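Local coordinates for autophagy-related protein 9 (Schizosaccharomyces pombe, PDB 7D0I) that scrambles phospholipids between the two leaflets of the membrane as a homotrimer with a central pore, and supplies membrane to the growing autophagosome, at residues Asn348-Leu353 and Cys382-Val387; Thr372-Trp377 and Leu612-Thr617; Arg413-Ala418 and Val619-Thr624; Arg455-Leu460 and Ser598-Arg603. The protein carries 1 engineered substitution. One frame throughout, in Å; residues are numbered along the deposited sequence.

Contact 1 (Asn348-Leu353 and Cys382-Val387)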
# COMPACT_ATOMS: atom_id res chain seq x y z
N ASN A 348 -21.64 25.77 17.03
CA ASN A 348 -21.37 25.88 15.60
C ASN A 348 -21.72 27.26 15.08
O ASN A 348 -20.97 27.84 14.28
CB ASN A 348 -22.15 24.81 14.84
CG ASN A 348 -21.58 23.44 15.03
OD1 ASN A 348 -20.41 23.29 15.34
ND2 ASN A 348 -22.40 22.42 14.85
N TYR A 349 -22.83 27.83 15.54
CA TYR A 349 -23.14 29.20 15.17
C TYR A 349 -22.10 30.17 15.70
O TYR A 349 -21.79 31.16 15.05
CB TYR A 349 -24.52 29.59 15.68
CG TYR A 349 -25.66 29.07 14.85
CD1 TYR A 349 -25.93 29.60 13.61
CD2 TYR A 349 -26.47 28.05 15.31
CE1 TYR A 349 -26.96 29.13 12.85
CE2 TYR A 349 -27.50 27.58 14.57
CZ TYR A 349 -27.75 28.12 13.34
OH TYR A 349 -28.79 27.64 12.59
N PHE A 350 -21.56 29.89 16.88
CA PHE A 350 -20.52 30.76 17.43
C PHE A 350 -19.24 30.68 16.61
O PHE A 350 -18.63 31.71 16.29
CB PHE A 350 -20.24 30.38 18.88
CG PHE A 350 -19.43 31.39 19.62
CD1 PHE A 350 -20.04 32.41 20.31
CD2 PHE A 350 -18.06 31.32 19.64
CE1 PHE A 350 -19.30 33.33 20.99
CE2 PHE A 350 -17.32 32.25 20.32
CZ PHE A 350 -17.94 33.25 20.99
N ILE A 351 -18.81 29.47 16.26
CA ILE A 351 -17.64 29.30 15.40
C ILE A 351 -17.84 30.03 14.09
O ILE A 351 -16.91 30.65 13.56
CB ILE A 351 -17.36 27.81 15.17
CG1 ILE A 351 -17.08 27.10 16.48
CG2 ILE A 351 -16.19 27.63 14.25
CD1 ILE A 351 -17.13 25.62 16.35
N ALA A 352 -19.05 29.97 13.53
CA ALA A 352 -19.31 30.59 12.24
C ALA A 352 -19.44 32.10 12.34
O ALA A 352 -19.13 32.80 11.37
CB ALA A 352 -20.56 30.00 11.62
N LEU A 353 -19.91 32.63 13.47
CA LEU A 353 -19.92 34.07 13.65
C LEU A 353 -18.51 34.61 13.82
O LEU A 353 -18.17 35.66 13.27
CB LEU A 353 -20.78 34.45 14.86
CG LEU A 353 -22.29 34.32 14.82
CD1 LEU A 353 -22.83 34.53 16.21
CD2 LEU A 353 -22.88 35.33 13.89
N CYS A 382 -26.62 37.65 25.10
CA CYS A 382 -27.35 38.59 24.25
C CYS A 382 -27.97 37.88 23.06
O CYS A 382 -29.16 38.04 22.79
CB CYS A 382 -26.42 39.69 23.77
SG CYS A 382 -25.65 40.63 25.08
N ILE A 383 -27.18 37.10 22.33
CA ILE A 383 -27.61 36.52 21.07
C ILE A 383 -28.29 35.18 21.29
O ILE A 383 -29.47 35.02 20.99
CB ILE A 383 -26.42 36.36 20.11
CG1 ILE A 383 -25.78 37.71 19.84
CG2 ILE A 383 -26.88 35.74 18.83
CD1 ILE A 383 -24.60 37.63 18.93
N PHE A 384 -27.56 34.21 21.83
CA PHE A 384 -28.06 32.84 21.83
C PHE A 384 -29.20 32.61 22.81
O PHE A 384 -29.90 31.61 22.68
CB PHE A 384 -26.92 31.87 22.09
CG PHE A 384 -25.93 31.81 20.98
CD1 PHE A 384 -26.26 31.25 19.77
CD2 PHE A 384 -24.66 32.32 21.14
CE1 PHE A 384 -25.36 31.20 18.75
CE2 PHE A 384 -23.76 32.27 20.11
CZ PHE A 384 -24.11 31.71 18.92
N ASN A 385 -29.40 33.49 23.79
CA ASN A 385 -30.62 33.42 24.58
C ASN A 385 -31.80 34.05 23.87
O ASN A 385 -32.95 33.73 24.19
CB ASN A 385 -30.44 34.11 25.93
CG ASN A 385 -29.74 33.25 26.93
OD1 ASN A 385 -29.85 32.03 26.90
ND2 ASN A 385 -29.01 33.88 27.84
N PHE A 386 -31.54 34.95 22.93
CA PHE A 386 -32.58 35.65 22.19
C PHE A 386 -32.95 34.94 20.91
O PHE A 386 -34.09 35.04 20.46
CB PHE A 386 -32.10 37.07 21.88
CG PHE A 386 -33.00 37.84 20.99
CD1 PHE A 386 -34.27 38.19 21.40
CD2 PHE A 386 -32.57 38.26 19.75
CE1 PHE A 386 -35.10 38.91 20.58
CE2 PHE A 386 -33.39 38.99 18.94
CZ PHE A 386 -34.65 39.32 19.35
N VAL A 387 -32.01 34.20 20.33
CA VAL A 387 -32.23 33.57 19.05
C VAL A 387 -32.79 32.16 19.19
O VAL A 387 -33.52 31.69 18.31
CB VAL A 387 -30.91 33.58 18.27
CG1 VAL A 387 -31.01 32.76 17.03
CG2 VAL A 387 -30.53 35.00 17.92
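F384 lays the far rim of its ring against the helix 348-353, overlapping the bases of Y349 and F350 and the tip of L353. With CG anti to its own carbonyl carbon (chi1 -68°), the ring points straight across the gap between the two backbones. Its CE1 meets Y349 CB at 3.6 Å and its CE2 meets F350 CD1 at 3.7 Å, so the first two partners both sit at the edge of the F384 ring. F350 also offers its edge, and the two side chains cross at about a right angle: this is a rim-to-rim meeting, not a stack. A flat, rigid phenylalanine suits the place because it spans backbones whose nearest CA atoms, in F350 and F384, are 9.0 Å apart. L353 approaches tip to tip, its CD1 lying 4.1 Å from F384 CZ and more loosely, at 4.5 Å, from I383 CD1. Y349 touches chiefly through CB; its ring turns off to where OH bonds to T640. An alanine in place of F384 would remove the whole ring and would probably loosen the hold between the two segments, leaving little but the distant L353-I383 touch. Round about, F635 of helix 629-638 packs on Y349 and L353, and I632 on I383, while I379 of helix 373-382 lies against both F350 and F384, so that helix 345-355 and the short, weakly bonded helix 384-387 share one apolar core.

Contact 2 (Thr372-Trp377 and Leu612-Thr617); sequences THTTEW and LGILLT. With LMN (Lauryl Maltose Neopentyl Glycol), chain G.
T375 OG1 is gripped by two bonds, both weak and both from T372 at the N-cap position: T372 N reaches it over 3.0 Å and T372 OG1 over 3.2 Å. A beta-branched hydroxyl suits this first turn, since T375 OG1, anti to its carbonyl carbon, lies back toward the start of the helix. The same hydroxyl oxygens face carbon on helix 612-617. T372 OG1 rests 3.5 Å from G613 CA, where a beta carbon would fall upon the hydroxyl, so the glycine suits the close approach of the chains. T617 turns CG2 toward T375 OG1 and T374 OG1. I614 reaches further along: the side chains of I614 and T374 cross at about a right angle, with I614 CG1 3.7 Å from T374 CG2, and I614 CD1 lies the same distance from H373 NE2. The other imidazole nitrogen, H373 ND1, is bonded to E610. W377 and E376 instead serve the bound detergent, lauryl maltose neopentyl glycol. The indole is held between CBS of the detergent, 3.3 Å above one face, and H373 O over the opposite face, while W377 NE1 gives a weak bond to O5 at 2.9 Å. Broad, apolar and able to donate, tryptophan suits an amphiphile, and such a site is consistent with lipid handling. E376 OE1 is taken by W463. The axes of 373-377 and 612-617 run at 36° to each other, and V429 and L433 of helix 427-447 pack against I614, with L433 also on H373, making a three-helix junction.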
# COMPACT_ATOMS: atom_id res chain seq x y z
N THR A 372 -12.30 37.51 25.05
CA THR A 372 -12.14 37.07 26.42
C THR A 372 -13.18 36.00 26.73
O THR A 372 -13.94 35.57 25.87
CB THR A 372 -12.28 38.26 27.36
OG1 THR A 372 -11.80 39.44 26.69
CG2 THR A 372 -11.46 38.06 28.60
N HIS A 373 -13.22 35.56 27.99
CA HIS A 373 -14.31 34.69 28.39
C HIS A 373 -15.57 35.48 28.69
O HIS A 373 -16.68 34.98 28.47
CB HIS A 373 -13.90 33.83 29.59
CG HIS A 373 -13.36 34.61 30.75
ND1 HIS A 373 -12.01 34.84 30.92
CD2 HIS A 373 -13.98 35.25 31.77
CE1 HIS A 373 -11.82 35.56 32.01
NE2 HIS A 373 -13.00 35.82 32.55
N THR A 374 -15.43 36.71 29.17
CA THR A 374 -16.61 37.55 29.36
C THR A 374 -17.21 37.98 28.03
O THR A 374 -18.43 38.14 27.93
CB THR A 374 -16.27 38.78 30.19
OG1 THR A 374 -15.29 39.55 29.50
CG2 THR A 374 -15.74 38.37 31.53
N THR A 375 -16.38 38.16 27.00
CA THR A 375 -16.92 38.47 25.68
C THR A 375 -17.84 37.36 25.20
O THR A 375 -18.94 37.63 24.72
CB THR A 375 -15.79 38.67 24.68
OG1 THR A 375 -14.69 39.33 25.31
CG2 THR A 375 -16.26 39.51 23.52
N GLU A 376 -17.42 36.11 25.35
CA GLU A 376 -18.25 35.03 24.86
C GLU A 376 -19.42 34.74 25.79
O GLU A 376 -20.47 34.29 25.32
CB GLU A 376 -17.41 33.78 24.61
CG GLU A 376 -17.08 32.98 25.83
CD GLU A 376 -16.05 31.91 25.54
OE1 GLU A 376 -15.16 32.15 24.70
OE2 GLU A 376 -16.13 30.83 26.16
N TRP A 377 -19.28 35.03 27.08
CA TRP A 377 -20.46 34.98 27.95
C TRP A 377 -21.50 35.99 27.51
O TRP A 377 -22.69 35.68 27.45
CB TRP A 377 -20.07 35.25 29.40
CG TRP A 377 -19.21 34.21 30.02
CD1 TRP A 377 -18.85 33.01 29.48
CD2 TRP A 377 -18.58 34.28 31.30
NE1 TRP A 377 -18.04 32.33 30.35
CE2 TRP A 377 -17.86 33.09 31.48
CE3 TRP A 377 -18.56 35.24 32.32
CZ2 TRP A 377 -17.13 32.83 32.63
CZ3 TRP A 377 -17.83 34.98 33.45
CH2 TRP A 377 -17.13 33.79 33.60
N LEU A 612 -7.55 42.95 30.61
CA LEU A 612 -7.92 44.17 29.92
C LEU A 612 -9.19 43.99 29.09
O LEU A 612 -9.93 44.95 28.86
CB LEU A 612 -6.77 44.65 29.04
CG LEU A 612 -6.90 46.05 28.45
CD1 LEU A 612 -7.02 47.07 29.55
CD2 LEU A 612 -5.72 46.36 27.56
N GLY A 613 -9.46 42.76 28.63
CA GLY A 613 -10.66 42.53 27.86
C GLY A 613 -11.92 42.56 28.69
O GLY A 613 -12.97 42.99 28.21
N ILE A 614 -11.84 42.12 29.94
CA ILE A 614 -12.99 42.26 30.82
C ILE A 614 -13.36 43.72 30.99
O ILE A 614 -14.53 44.06 31.19
CB ILE A 614 -12.71 41.57 32.17
CG1 ILE A 614 -12.44 40.09 31.95
CG2 ILE A 614 -13.86 41.75 33.12
CD1 ILE A 614 -12.24 39.33 33.21
N LEU A 615 -12.38 44.61 30.88
CA LEU A 615 -12.66 46.04 30.95
C LEU A 615 -13.17 46.57 29.63
O LEU A 615 -14.07 47.42 29.60
CB LEU A 615 -11.41 46.80 31.38
CG LEU A 615 -10.88 46.51 32.78
CD1 LEU A 615 -9.62 47.30 33.04
CD2 LEU A 615 -11.94 46.82 33.81
N LEU A 616 -12.62 46.11 28.52
CA LEU A 616 -12.95 46.67 27.22
C LEU A 616 -14.14 46.01 26.53
O LEU A 616 -14.50 46.43 25.43
CB LEU A 616 -11.73 46.61 26.30
CG LEU A 616 -10.60 47.53 26.72
CD1 LEU A 616 -9.49 47.53 25.68
CD2 LEU A 616 -11.13 48.94 26.93
N THR A 617 -14.75 45.00 27.14
CA THR A 617 -15.92 44.40 26.50
C THR A 617 -17.13 45.32 26.46
O THR A 617 -17.92 45.24 25.51
CB THR A 617 -16.31 43.08 27.16
OG1 THR A 617 -16.21 43.19 28.58
CG2 THR A 617 -15.42 41.97 26.68
C1 LMN G . -19.58 28.92 31.69
O1 LMN G . -20.16 29.63 32.62
C2 LMN G . -19.15 27.54 32.21
O2 LMN G . -20.29 26.88 32.75
C3 LMN G . -18.59 26.72 31.09
O3 LMN G . -18.17 25.42 31.63
C4 LMN G . -17.45 27.36 30.41
O4 LMN G . -17.20 26.63 29.13
C5 LMN G . -17.66 28.80 30.08
O5 LMN G . -18.27 29.59 31.19
C6 LMN G . -16.33 29.45 29.70
O6 LMN G . -15.28 28.83 30.41
CAA LMN G . -19.42 39.74 39.86
CAB LMN G . -21.19 40.43 34.79
OAI LMN G . -11.77 26.20 27.22
OAJ LMN G . -15.98 27.23 25.06
OAL LMN G . -25.02 27.54 26.93
OAN LMN G . -20.85 30.53 26.62
OAP LMN G . -22.62 31.32 28.21
OAQ LMN G . -12.85 23.39 28.44
OAR LMN G . -17.55 25.26 23.84
OAS LMN G . -15.13 22.39 29.66
OAT LMN G . -18.52 23.69 26.18
OAU LMN G . -17.45 24.18 28.32
OAV LMN G . -21.36 25.59 25.91
CAW LMN G . -19.70 38.22 39.78
CAX LMN G . -20.53 39.41 33.85
CAY LMN G . -19.06 37.66 38.48
CAZ LMN G . -21.33 39.36 32.53
CBA LMN G . -20.11 36.83 37.69
CBB LMN G . -22.00 37.97 32.36
CBC LMN G . -19.67 36.77 36.20
CBD LMN G . -23.27 38.16 31.48
CBE LMN G . -20.79 36.09 35.36
CBF LMN G . -24.24 36.96 31.69
CBG LMN G . -21.30 34.82 36.10
CBH LMN G . -23.41 35.65 31.78
CBI LMN G . -22.22 34.00 35.13
CBJ LMN G . -24.38 34.47 32.13
CBK LMN G . -21.34 32.99 34.31
CBL LMN G . -23.75 33.13 31.61
CBM LMN G . -12.74 26.38 28.22
CBN LMN G . -17.13 28.04 25.23
CBP LMN G . -23.71 27.93 26.58
CBQ LMN G . -22.22 31.75 33.91
CBR LMN G . -22.25 32.67 31.51
CBS LMN G . -20.42 30.99 32.23
CBT LMN G . -22.90 30.16 31.97
OBV LMN G . -23.30 30.26 30.59
OBX LMN G . -23.51 28.74 28.85
OBY LMN G . -15.17 26.30 28.05
OBZ LMN G . -19.45 27.73 25.85
OCB LMN G . -20.49 27.34 27.97
CCC LMN G . -13.92 25.50 27.92
CCD LMN G . -18.38 27.24 24.95
CCF LMN G . -22.84 27.93 27.81
CCH LMN G . -20.93 29.68 27.82
CCJ LMN G . -22.57 29.47 29.71
CCL LMN G . -21.73 30.39 28.85
CCM LMN G . -21.96 31.39 32.40
CCN LMN G . -13.90 24.28 28.84
CCO LMN G . -18.03 25.76 25.11
CCQ LMN G . -21.41 28.34 27.40
CCR LMN G . -16.02 25.91 29.19
CCS LMN G . -19.61 26.84 27.02
CCT LMN G . -15.20 23.57 28.79
CCU LMN G . -19.13 24.87 25.56
CCV LMN G . -16.34 24.41 29.21
CCW LMN G . -20.07 25.47 26.54

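Contact 3 (Arg413-Ala418 and Val619-Thr624)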
# COMPACT_ATOMS: atom_id res chain seq x y z
N ARG A 413 -31.23 46.48 21.70
CA ARG A 413 -31.72 46.73 23.05
C ARG A 413 -31.35 45.62 24.02
O ARG A 413 -31.75 45.69 25.19
CB ARG A 413 -33.23 46.94 23.03
CG ARG A 413 -33.69 48.01 22.06
CD ARG A 413 -35.14 48.42 22.29
NE ARG A 413 -36.05 47.28 22.32
CZ ARG A 413 -36.61 46.80 23.43
NH1 ARG A 413 -36.35 47.36 24.60
NH2 ARG A 413 -37.44 45.77 23.36
N ARG A 414 -30.64 44.59 23.57
CA ARG A 414 -30.00 43.62 24.44
C ARG A 414 -28.51 43.90 24.61
O ARG A 414 -27.98 43.78 25.71
CB ARG A 414 -30.18 42.21 23.90
CG ARG A 414 -31.62 41.79 23.77
CD ARG A 414 -31.71 40.39 23.22
NE ARG A 414 -31.17 39.40 24.15
CZ ARG A 414 -31.87 38.82 25.11
NH1 ARG A 414 -31.31 37.93 25.91
NH2 ARG A 414 -33.15 39.13 25.27
N PHE A 415 -27.83 44.25 23.52
CA PHE A 415 -26.44 44.66 23.61
C PHE A 415 -26.28 45.84 24.55
O PHE A 415 -25.32 45.91 25.31
CB PHE A 415 -25.90 45.00 22.23
CG PHE A 415 -25.65 43.81 21.35
CD1 PHE A 415 -25.30 42.59 21.90
CD2 PHE A 415 -25.75 43.91 19.98
CE1 PHE A 415 -25.07 41.50 21.10
CE2 PHE A 415 -25.52 42.82 19.18
CZ PHE A 415 -25.18 41.62 19.74
N ILE A 416 -27.24 46.77 24.53
CA ILE A 416 -27.13 47.95 25.38
C ILE A 416 -27.29 47.57 26.85
O ILE A 416 -26.55 48.05 27.72
CB ILE A 416 -28.15 49.01 24.95
CG1 ILE A 416 -27.79 49.54 23.56
CG2 ILE A 416 -28.19 50.14 25.95
CD1 ILE A 416 -26.39 50.09 23.46
N VAL A 417 -28.27 46.72 27.16
CA VAL A 417 -28.47 46.30 28.54
C VAL A 417 -27.27 45.52 29.06
O VAL A 417 -26.84 45.69 30.20
CB VAL A 417 -29.77 45.48 28.67
CG1 VAL A 417 -29.94 44.98 30.08
CG2 VAL A 417 -30.95 46.32 28.25
N ALA A 418 -26.71 44.65 28.22
CA ALA A 418 -25.53 43.90 28.64
C ALA A 418 -24.34 44.81 28.83
O ALA A 418 -23.53 44.60 29.75
CB ALA A 418 -25.21 42.81 27.63
N VAL A 619 -16.98 48.36 25.72
CA VAL A 619 -16.74 49.12 24.49
C VAL A 619 -17.33 48.40 23.30
O VAL A 619 -18.01 49.00 22.45
CB VAL A 619 -15.23 49.38 24.31
CG1 VAL A 619 -14.95 49.81 22.89
CG2 VAL A 619 -14.76 50.43 25.29
N LEU A 620 -17.11 47.09 23.22
CA LEU A 620 -17.71 46.29 22.15
C LEU A 620 -19.23 46.32 22.24
O LEU A 620 -19.92 46.64 21.27
CB LEU A 620 -17.20 44.86 22.21
CG LEU A 620 -15.73 44.60 21.91
CD1 LEU A 620 -15.43 43.14 22.05
CD2 LEU A 620 -15.40 45.07 20.52
N LEU A 621 -19.77 46.00 23.42
CA LEU A 621 -21.22 45.91 23.57
C LEU A 621 -21.92 47.24 23.37
O LEU A 621 -23.14 47.26 23.23
CB LEU A 621 -21.56 45.36 24.96
CG LEU A 621 -21.15 43.91 25.20
CD1 LEU A 621 -21.10 43.63 26.67
CD2 LEU A 621 -22.14 42.99 24.53
N PHE A 622 -21.19 48.36 23.37
CA PHE A 622 -21.80 49.65 23.14
C PHE A 622 -21.58 50.19 21.74
O PHE A 622 -22.45 50.90 21.22
CB PHE A 622 -21.27 50.68 24.14
CG PHE A 622 -21.91 50.60 25.49
CD1 PHE A 622 -23.25 50.35 25.62
CD2 PHE A 622 -21.15 50.78 26.63
CE1 PHE A 622 -23.83 50.27 26.87
CE2 PHE A 622 -21.72 50.71 27.87
CZ PHE A 622 -23.07 50.45 27.99
N PHE A 623 -20.46 49.88 21.10
CA PHE A 623 -20.12 50.58 19.87
C PHE A 623 -19.96 49.68 18.66
O PHE A 623 -20.40 50.05 17.57
CB PHE A 623 -18.85 51.40 20.07
CG PHE A 623 -18.94 52.36 21.22
CD1 PHE A 623 -18.25 52.11 22.40
CD2 PHE A 623 -19.72 53.49 21.14
CE1 PHE A 623 -18.34 52.99 23.46
CE2 PHE A 623 -19.81 54.37 22.19
CZ PHE A 623 -19.12 54.11 23.35
N THR A 624 -19.36 48.50 18.80
CA THR A 624 -19.15 47.64 17.64
C THR A 624 -20.24 46.59 17.47
O THR A 624 -20.53 46.20 16.34
CB THR A 624 -17.80 46.94 17.72
OG1 THR A 624 -17.86 45.92 18.71
CG2 THR A 624 -16.72 47.92 18.07
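The ring of F622 takes I416 CD1 at its edge, in plane, 3.8 Å from F622 CD1, and I416 O approaches it obliquely, 3.6 Å from F622 CE1. F623 has one face laid on F622 CB, while the F415 ring meets L621 obliquely, F415 CD1 lying 4.1 Å from L621 CD2. Isoleucine suits its position because its chain can fold: CB points away from the partner helix, but CG1 stands anti to the carbonyl carbon and the bend at chi2 (-56°) brings CD1 round to F622. L621 is the forked piece of the contact. One branch, CD2, meets F415, whose side chain crosses that of L621 at about a right angle, and the other, CD1, lies 4.3 Å from A418 CB, one turn further along. At A418 a small methyl suits the approach, and C382 of helix 373-382 packs against it as well. The contact joins helix 412-425 to helix 603-624, probably intramembrane; the segments run roughly antiparallel, at 146°, with axes 8.2 Å apart, and 620-624 includes a wider pi-type turn. R414, on another side of its helix, bonds to the carbonyls of C382 and W381. Rings beyond the segments continue the packing, F625 on F415 and F420 on F622. F415 O faces L621 O at 3.3 Å, two acceptors that do not bond. Cohesion between 413-418 and 619-624 therefore rests on apolar packing.

Contact 4 (Arg455-Leu460 and Ser598-Arg603)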
# COMPACT_ATOMS: atom_id res chain seq x y z
N ARG A 455 4.38 29.45 26.63
CA ARG A 455 3.47 29.99 25.64
C ARG A 455 2.23 29.12 25.53
O ARG A 455 2.29 27.89 25.67
CB ARG A 455 4.16 30.11 24.29
CG ARG A 455 5.35 31.03 24.30
CD ARG A 455 6.13 30.95 23.01
NE ARG A 455 5.60 31.84 21.99
CZ ARG A 455 6.13 33.02 21.69
NH1 ARG A 455 7.21 33.43 22.34
NH2 ARG A 455 5.60 33.78 20.75
N ARG A 456 1.10 29.77 25.29
CA ARG A 456 -0.19 29.13 25.13
C ARG A 456 -0.94 29.84 24.02
O ARG A 456 -0.60 30.97 23.65
CB ARG A 456 -0.99 29.17 26.43
CG ARG A 456 -0.39 28.38 27.56
CD ARG A 456 -0.75 26.92 27.46
NE ARG A 456 -0.08 26.11 28.48
CZ ARG A 456 1.06 25.46 28.28
NH1 ARG A 456 1.67 25.52 27.11
NH2 ARG A 456 1.59 24.75 29.27
N TYR A 457 -1.96 29.18 23.48
CA TYR A 457 -2.78 29.81 22.46
C TYR A 457 -3.74 30.80 23.10
O TYR A 457 -4.33 30.53 24.14
CB TYR A 457 -3.58 28.77 21.68
CG TYR A 457 -2.74 27.78 20.91
CD1 TYR A 457 -2.07 28.16 19.76
CD2 TYR A 457 -2.65 26.47 21.31
CE1 TYR A 457 -1.32 27.27 19.06
CE2 TYR A 457 -1.90 25.57 20.60
CZ TYR A 457 -1.24 25.97 19.49
OH TYR A 457 -0.49 25.07 18.79
N THR A 458 -3.88 31.96 22.46
CA THR A 458 -4.82 32.95 22.95
C THR A 458 -6.24 32.44 22.81
O THR A 458 -6.52 31.58 21.98
CB THR A 458 -4.66 34.26 22.19
OG1 THR A 458 -5.03 34.05 20.82
CG2 THR A 458 -3.24 34.72 22.24
N PRO A 459 -7.17 32.93 23.64
CA PRO A 459 -8.56 32.48 23.52
C PRO A 459 -9.17 32.70 22.15
O PRO A 459 -10.11 31.99 21.80
CB PRO A 459 -9.28 33.31 24.58
CG PRO A 459 -8.25 33.54 25.59
CD PRO A 459 -6.97 33.75 24.84
N LEU A 460 -8.68 33.65 21.37
CA LEU A 460 -9.16 33.81 20.01
C LEU A 460 -8.50 32.83 19.06
O LEU A 460 -9.09 32.49 18.03
CB LEU A 460 -8.90 35.23 19.53
CG LEU A 460 -9.39 35.57 18.14
CD1 LEU A 460 -10.89 35.60 18.11
CD2 LEU A 460 -8.83 36.90 17.71
N SER A 598 1.49 35.70 17.04
CA SER A 598 0.30 36.42 17.48
C SER A 598 -0.78 35.45 17.94
O SER A 598 -1.57 35.78 18.83
CB SER A 598 -0.24 37.31 16.37
OG SER A 598 -1.04 36.55 15.49
N LEU A 599 -0.84 34.26 17.34
CA LEU A 599 -1.79 33.24 17.79
C LEU A 599 -1.31 32.48 19.01
O LEU A 599 -2.12 32.05 19.83
CB LEU A 599 -2.06 32.24 16.67
CG LEU A 599 -2.81 32.71 15.43
CD1 LEU A 599 -2.51 31.78 14.30
CD2 LEU A 599 -4.28 32.74 15.71
N TYR A 600 -0.00 32.30 19.16
CA TYR A 600 0.61 31.46 20.19
C TYR A 600 1.46 32.37 21.06
O TYR A 600 2.66 32.52 20.82
CB TYR A 600 1.42 30.39 19.51
CG TYR A 600 2.19 29.43 20.37
CD1 TYR A 600 1.56 28.44 21.08
CD2 TYR A 600 3.57 29.48 20.41
CE1 TYR A 600 2.27 27.55 21.83
CE2 TYR A 600 4.28 28.60 21.17
CZ TYR A 600 3.63 27.64 21.88
OH TYR A 600 4.34 26.75 22.64
N SER A 601 0.85 32.96 22.08
CA SER A 601 1.47 34.05 22.82
C SER A 601 2.05 33.55 24.12
O SER A 601 2.01 32.36 24.44
CB SER A 601 0.45 35.16 23.08
OG SER A 601 0.02 35.77 21.88
N TYR A 602 2.62 34.47 24.90
CA TYR A 602 3.07 34.15 26.24
C TYR A 602 1.88 34.08 27.18
O TYR A 602 0.88 34.77 27.00
CB TYR A 602 4.05 35.21 26.75
CG TYR A 602 5.37 35.23 26.04
CD1 TYR A 602 6.31 34.24 26.26
CD2 TYR A 602 5.69 36.26 25.17
CE1 TYR A 602 7.52 34.26 25.62
CE2 TYR A 602 6.90 36.29 24.53
CZ TYR A 602 7.81 35.29 24.75
OH TYR A 602 9.02 35.31 24.11
N ARG A 603 1.99 33.23 28.20
CA ARG A 603 0.89 33.08 29.13
C ARG A 603 0.65 34.36 29.93
O ARG A 603 -0.49 34.68 30.26
CB ARG A 603 1.14 31.90 30.06
CG ARG A 603 0.08 31.71 31.10
CD ARG A 603 0.48 30.64 32.08
NE ARG A 603 0.34 29.30 31.53
CZ ARG A 603 0.73 28.20 32.15
NH1 ARG A 603 1.31 28.28 33.34
NH2 ARG A 603 0.56 27.02 31.58
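The firm half of this contact is a short antiparallel ribbon, 455-457 against 600-602, on which R455 lies folded over two tyrosines. R456 N bonds to S601 O at 2.9 Å, S601 N returns a weaker bond to R456 O, and T458 N extends the ladder to L599 O, 3.2 Å away and nearly straight at 167°. R455 CB lies over the Y600 ring, 3.8 Å from the centroid in a CH-pi contact. The bend at chi3 (86°) then swings NE to Y600 O, to which it bonds at 3.2 Å from above the carbonyl plane; NH2 lies equally near that oxygen, though its place is less sure. The guanidinium also makes a cation-pi contact, CZ standing 4.4 Å from the Y602 centroid over the ring face. Arginine suits the spot because one long chain supplies methylenes, donors and charge together; an alanine here would probably cost Y602 its cation-pi partner and Y600 O its side-chain donors. On the face shared by Y457 and Y600 the rings meet obliquely, their hydroxyls bonded to S482 and S487. Looser is the side of R456 and R603, whose side chains run alongside each other with R456 NE 3.3 Å from R603 NH2, donors of like charge; S598 lies exposed at the far end. E559 of the second subunit answers this pair, with a salt bridge to R603 and a long, weak ion pair to R456. Charge crowded within one chain thus probably becomes attraction across the subunit interface.

Overall arrangement
From the N terminus, contact 1 closes first, joining helix 345-355 to the short, weakly bonded helix 384-387 over a loop of 28 residues. Contact 2 opens inside that loop, at 372-377, and closes only at 612-617, so the two cross; F350 packing on E376 links them. Contact 3 opens after contact 1 has closed, yet within contact 2's span, and closes beyond it at 619-624, crossing contact 2; contacts 1 and 3 meet through C382. Contact 4, 455-460 with 598-603, nests inside both long loops. Its strand 600-602 runs directly into helix 603-624, which serves contacts 2 and 3 and gathers together parts that are probably cytoplasmic and intramembrane.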